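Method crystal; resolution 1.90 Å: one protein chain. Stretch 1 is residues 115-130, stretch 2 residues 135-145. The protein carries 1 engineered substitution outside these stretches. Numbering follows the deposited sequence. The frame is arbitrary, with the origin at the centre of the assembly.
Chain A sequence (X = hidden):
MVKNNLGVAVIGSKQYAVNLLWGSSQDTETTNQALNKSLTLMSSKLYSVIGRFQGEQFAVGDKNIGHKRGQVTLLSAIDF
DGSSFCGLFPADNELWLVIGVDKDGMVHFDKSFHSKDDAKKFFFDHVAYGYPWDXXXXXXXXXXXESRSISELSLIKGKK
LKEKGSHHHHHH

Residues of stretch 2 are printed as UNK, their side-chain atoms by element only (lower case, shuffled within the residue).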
# COMPACT_ATOMS: atom_id res chain seq x y z
N SER A 115 -10.76 8.63 -8.72
CA SER A 115 -10.91 10.09 -8.70
C SER A 115 -9.81 10.80 -7.94
O SER A 115 -9.50 10.46 -6.79
CB SER A 115 -12.26 10.45 -8.08
OG SER A 115 -12.27 11.81 -7.66
N LYS A 116 -9.23 11.81 -8.57
CA LYS A 116 -8.16 12.60 -7.96
C LYS A 116 -8.69 13.38 -6.76
O LYS A 116 -8.01 13.49 -5.74
CB LYS A 116 -7.57 13.56 -8.99
CG LYS A 116 -6.50 14.49 -8.43
CD LYS A 116 -5.95 15.42 -9.50
CE LYS A 116 -4.88 16.34 -8.93
NZ LYS A 116 -4.29 17.23 -9.96
N ASP A 117 -9.90 13.91 -6.87
CA ASP A 117 -10.48 14.67 -5.76
C ASP A 117 -10.66 13.81 -4.52
O ASP A 117 -10.36 14.25 -3.41
CB ASP A 117 -11.83 15.28 -6.17
CG ASP A 117 -11.67 16.42 -7.17
OD1 ASP A 117 -10.83 17.31 -6.91
OD2 ASP A 117 -12.38 16.42 -8.20
N ASP A 118 -11.15 12.59 -4.71
CA ASP A 118 -11.34 11.67 -3.60
C ASP A 118 -9.99 11.30 -2.97
O ASP A 118 -9.88 11.18 -1.75
CB ASP A 118 -12.04 10.39 -4.08
CG ASP A 118 -13.44 10.65 -4.57
OD1 ASP A 118 -14.07 9.72 -5.12
OD2 ASP A 118 -13.93 11.79 -4.40
N ALA A 119 -8.98 11.13 -3.81
CA ALA A 119 -7.64 10.78 -3.36
C ALA A 119 -7.03 11.94 -2.58
O ALA A 119 -6.44 11.75 -1.52
CB ALA A 119 -6.76 10.43 -4.55
N LYS A 120 -7.18 13.15 -3.12
CA LYS A 120 -6.66 14.34 -2.46
C LYS A 120 -7.35 14.51 -1.10
O LYS A 120 -6.70 14.78 -0.09
CB LYS A 120 -6.91 15.57 -3.34
CG LYS A 120 -6.18 16.83 -2.89
CD LYS A 120 -6.40 18.00 -3.85
CE LYS A 120 -5.69 19.26 -3.35
NZ LYS A 120 -5.82 20.42 -4.30
N LYS A 121 -8.67 14.33 -1.08
CA LYS A 121 -9.43 14.46 0.16
C LYS A 121 -9.01 13.44 1.22
O LYS A 121 -8.92 13.77 2.40
CB LYS A 121 -10.93 14.33 -0.13
CG LYS A 121 -11.83 14.45 1.10
CD LYS A 121 -13.30 14.41 0.72
CE LYS A 121 -14.19 14.46 1.96
NZ LYS A 121 -13.89 15.64 2.82
N PHE A 122 -8.76 12.20 0.80
CA PHE A 122 -8.35 11.16 1.74
C PHE A 122 -6.97 11.51 2.30
O PHE A 122 -6.72 11.39 3.50
CB PHE A 122 -8.29 9.80 1.05
CG PHE A 122 -7.98 8.67 1.98
CD1 PHE A 122 -8.98 8.10 2.76
CD2 PHE A 122 -6.68 8.19 2.10
CE1 PHE A 122 -8.68 7.07 3.65
CE2 PHE A 122 -6.37 7.16 2.99
CZ PHE A 122 -7.38 6.60 3.77
N PHE A 123 -6.09 11.94 1.40
CA PHE A 123 -4.73 12.32 1.74
C PHE A 123 -4.70 13.39 2.83
O PHE A 123 -4.03 13.24 3.85
CB PHE A 123 -4.04 12.83 0.47
CG PHE A 123 -2.63 13.30 0.68
CD1 PHE A 123 -1.63 12.40 1.07
CD2 PHE A 123 -2.29 14.62 0.43
CE1 PHE A 123 -0.32 12.82 1.19
CE2 PHE A 123 -0.97 15.05 0.56
CZ PHE A 123 0.02 14.15 0.94
N PHE A 124 -5.43 14.47 2.60
CA PHE A 124 -5.48 15.57 3.56
C PHE A 124 -6.19 15.21 4.87
O PHE A 124 -5.71 15.54 5.94
CB PHE A 124 -6.17 16.79 2.95
CG PHE A 124 -5.27 17.61 2.08
CD1 PHE A 124 -5.47 17.68 0.71
CD2 PHE A 124 -4.22 18.34 2.64
CE1 PHE A 124 -4.64 18.45 -0.10
CE2 PHE A 124 -3.39 19.12 1.84
CZ PHE A 124 -3.60 19.18 0.46
N ASP A 125 -7.33 14.54 4.77
CA ASP A 125 -8.09 14.19 5.96
C ASP A 125 -7.46 13.13 6.86
O ASP A 125 -7.60 13.19 8.08
CB ASP A 125 -9.51 13.74 5.60
CG ASP A 125 -10.32 14.83 4.92
OD1 ASP A 125 -10.11 16.02 5.24
OD2 ASP A 125 -11.18 14.49 4.09
N HIS A 126 -6.76 12.16 6.28
CA HIS A 126 -6.20 11.09 7.10
C HIS A 126 -4.72 10.76 6.98
O HIS A 126 -4.16 10.15 7.89
CB HIS A 126 -6.98 9.80 6.82
CG HIS A 126 -8.46 9.94 6.92
ND1 HIS A 126 -9.11 10.10 8.12
CD2 HIS A 126 -9.42 9.95 5.96
CE1 HIS A 126 -10.41 10.21 7.91
NE2 HIS A 126 -10.62 10.12 6.60
N VAL A 127 -4.08 11.16 5.90
CA VAL A 127 -2.68 10.79 5.71
C VAL A 127 -1.61 11.84 5.95
O VAL A 127 -0.75 11.67 6.80
CB VAL A 127 -2.49 10.22 4.29
CG1 VAL A 127 -1.05 9.72 4.11
CG2 VAL A 127 -3.50 9.11 4.04
N ALA A 128 -1.65 12.91 5.17
CA ALA A 128 -0.67 13.98 5.25
C ALA A 128 -0.26 14.37 6.67
O ALA A 128 0.92 14.59 6.94
CB ALA A 128 -1.18 15.20 4.51
N TYR A 129 -1.24 14.45 7.56
CA TYR A 129 -0.96 14.88 8.93
C TYR A 129 -1.31 13.84 9.98
O TYR A 129 -1.42 14.17 11.16
CB TYR A 129 -1.75 16.15 9.21
CG TYR A 129 -1.67 17.14 8.07
CD1 TYR A 129 -0.45 17.71 7.71
CD2 TYR A 129 -2.80 17.50 7.34
CE1 TYR A 129 -0.36 18.60 6.64
CE2 TYR A 129 -2.72 18.38 6.27
CZ TYR A 129 -1.50 18.93 5.92
OH TYR A 129 -1.41 19.80 4.86
N GLY A 130 -1.45 12.58 9.57
CA GLY A 130 -1.81 11.56 10.53
C GLY A 130 -0.66 10.89 11.26
O GLY A 130 -0.88 10.14 12.21
N UNK A 135 9.23 11.91 5.18
CA UNK A 135 9.05 12.47 3.85
C UNK A 135 7.58 12.40 3.42
O UNK A 135 6.89 11.44 3.72
n UNK A 135 13.01 13.03 0.40
n UNK A 135 11.63 14.65 -0.46
n UNK A 135 11.47 14.08 1.76
c UNK A 135 9.90 11.72 2.81
c UNK A 135 11.40 11.87 2.96
c UNK A 135 11.84 13.34 2.97
c UNK A 135 12.03 13.92 0.57
N UNK A 136 7.13 13.44 2.72
CA UNK A 136 5.77 13.51 2.21
C UNK A 136 5.84 13.95 0.75
O UNK A 136 6.54 14.91 0.41
c UNK A 136 3.53 14.64 2.37
o UNK A 136 4.78 14.11 4.36
c UNK A 136 4.91 14.53 2.99
N UNK A 137 5.10 13.25 -0.11
CA UNK A 137 5.07 13.54 -1.54
C UNK A 137 3.66 13.79 -2.05
O UNK A 137 2.69 13.19 -1.58
c UNK A 137 8.15 12.62 -2.16
o UNK A 137 10.74 10.69 -0.47
c UNK A 137 7.13 10.76 -1.05
c UNK A 137 9.50 11.08 -0.92
c UNK A 137 5.65 12.36 -2.32
c UNK A 137 8.37 10.35 -0.59
c UNK A 137 9.39 12.22 -1.71
c UNK A 137 7.00 11.90 -1.84
N UNK A 138 3.55 14.68 -3.03
CA UNK A 138 2.27 15.00 -3.66
C UNK A 138 2.55 15.84 -4.90
O UNK A 138 3.61 16.44 -5.01
c UNK A 138 1.36 15.78 -2.69
o UNK A 138 1.82 17.11 -2.51
N UNK A 139 1.60 15.88 -5.85
CA UNK A 139 1.79 16.67 -7.07
C UNK A 139 1.98 18.16 -6.76
O UNK A 139 1.55 18.65 -5.72
c UNK A 139 0.16 14.98 -7.43
c UNK A 139 0.39 15.05 -5.93
c UNK A 139 0.50 16.39 -7.85
N UNK A 140 2.63 18.87 -7.68
CA UNK A 140 2.88 20.29 -7.49
C UNK A 140 1.61 21.09 -7.21
O UNK A 140 1.61 22.00 -6.37
c UNK A 140 3.59 20.87 -8.72
o UNK A 140 4.82 20.21 -8.94
N UNK A 141 0.53 20.75 -7.90
CA UNK A 141 -0.73 21.47 -7.70
C UNK A 141 -1.38 21.14 -6.36
O UNK A 141 -2.43 21.67 -6.02
o UNK A 141 -2.81 19.28 -7.91
o UNK A 141 -1.84 19.02 -9.86
c UNK A 141 -2.15 19.71 -8.87
c UNK A 141 -1.71 21.16 -8.84
N UNK A 142 -0.74 20.25 -5.59
CA UNK A 142 -1.25 19.87 -4.27
C UNK A 142 -0.44 20.61 -3.22
O UNK A 142 -0.97 21.04 -2.20
c UNK A 142 -1.14 18.35 -4.04
c UNK A 142 -1.65 18.00 -2.64
c UNK A 142 -1.97 17.62 -5.08
N UNK A 143 0.86 20.75 -3.47
CA UNK A 143 1.73 21.48 -2.57
C UNK A 143 2.07 20.97 -1.18
O UNK A 143 2.46 21.75 -0.31
N UNK A 144 1.91 19.67 -0.94
CA UNK A 144 2.24 19.12 0.37
C UNK A 144 3.48 18.24 0.20
O UNK A 144 3.44 17.22 -0.49
c UNK A 144 1.46 17.78 2.34
c UNK A 144 -0.18 19.12 1.01
c UNK A 144 1.09 18.28 0.95
N UNK A 145 4.58 18.64 0.82
CA UNK A 145 5.80 17.86 0.69
C UNK A 145 6.37 18.08 -0.70
O UNK A 145 6.08 19.09 -1.34
O HOH W 1 2.88 15.84 5.54

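Position 135 opens the strand with three carbons, a nitrogen, and a carbon carrying two more nitrogens: a guanidinium, so Arg 135. It stays out of reach of stretch 1, and its polar end bonds elsewhere in the structure.

Position 136 has one carbon bearing an oxygen and a carbon, the mark of Thr 136. The two branches serve different neighbors: CG2 lies 3.8 Å from Phe 123 CZ, at the edge of the ring, while OG1 is 2.8 Å from a water that donates to Ala 128 O at 2.7 Å.

At position 137 a carbon leads to a six-carbon ring bearing an oxygen, hence Tyr 137. As strand alternation leads one to expect, its CA-to-CB bond points away; its backbone O, however, lies 3.8 Å from Phe 123 CZ.

Position 138 carries one carbon and one oxygen: Ser 138. Its CB packs 4.1 Å from Phe 123 CE2, and the small side chain folds back on its own stretch, OG donating to the backbone O of position 144 at 2.6 Å.

At position 139 three carbons close a ring onto the backbone nitrogen, so this is Pro 139. Its O accepts from the backbone N of position 142 at 2.8 Å, and the backbone N of position 143 donates to the same Pro 139 O at 3.2 Å, holding a tight turn.

Position 140, again one carbon and one oxygen, is Ser 140, exposed and far from the helix.

Position 141 has two carbons, the second with two oxygens. This carboxylate is Asp 141; Lys 116, fully extended, brings NZ to 3.0 Å from OD2 in a salt bridge, with a weak hydrogen bond to OD1 at 3.3 Å.

Position 142 shows one carbon carrying two: Val 142. Its CG1 lies 3.8 Å from Phe 124 CZ and 4.3 Å from Lys 120 CE, so the lysine's aliphatic part adds to the apolar packing.

Position 143 has no side-chain atoms. Gly 143 suits its positive phi of 68°.

At position 144 the branched three-carbon pattern returns, giving Val 144. It points toward the helix, with CB 3.9 Å from Phe 123 CE2, CG2 3.3 Å from Phe 124 CE2, and CG1 4.3 Å from Ala 128 CB.

Position 145, also bare, is Gly 145: phi is 73°, and an ideal CB would fall 1.9 Å from Thr 136 O.

The contact thus centers on two valines packed against Phe 123 and Phe 124. The turn presents these compact branched side chains to the aromatic rings, the salt bridge ties down one end, and the water links Ala 128 to Thr 136 at the other.

Stretch 2 135-145: RTYSPSDVGVG
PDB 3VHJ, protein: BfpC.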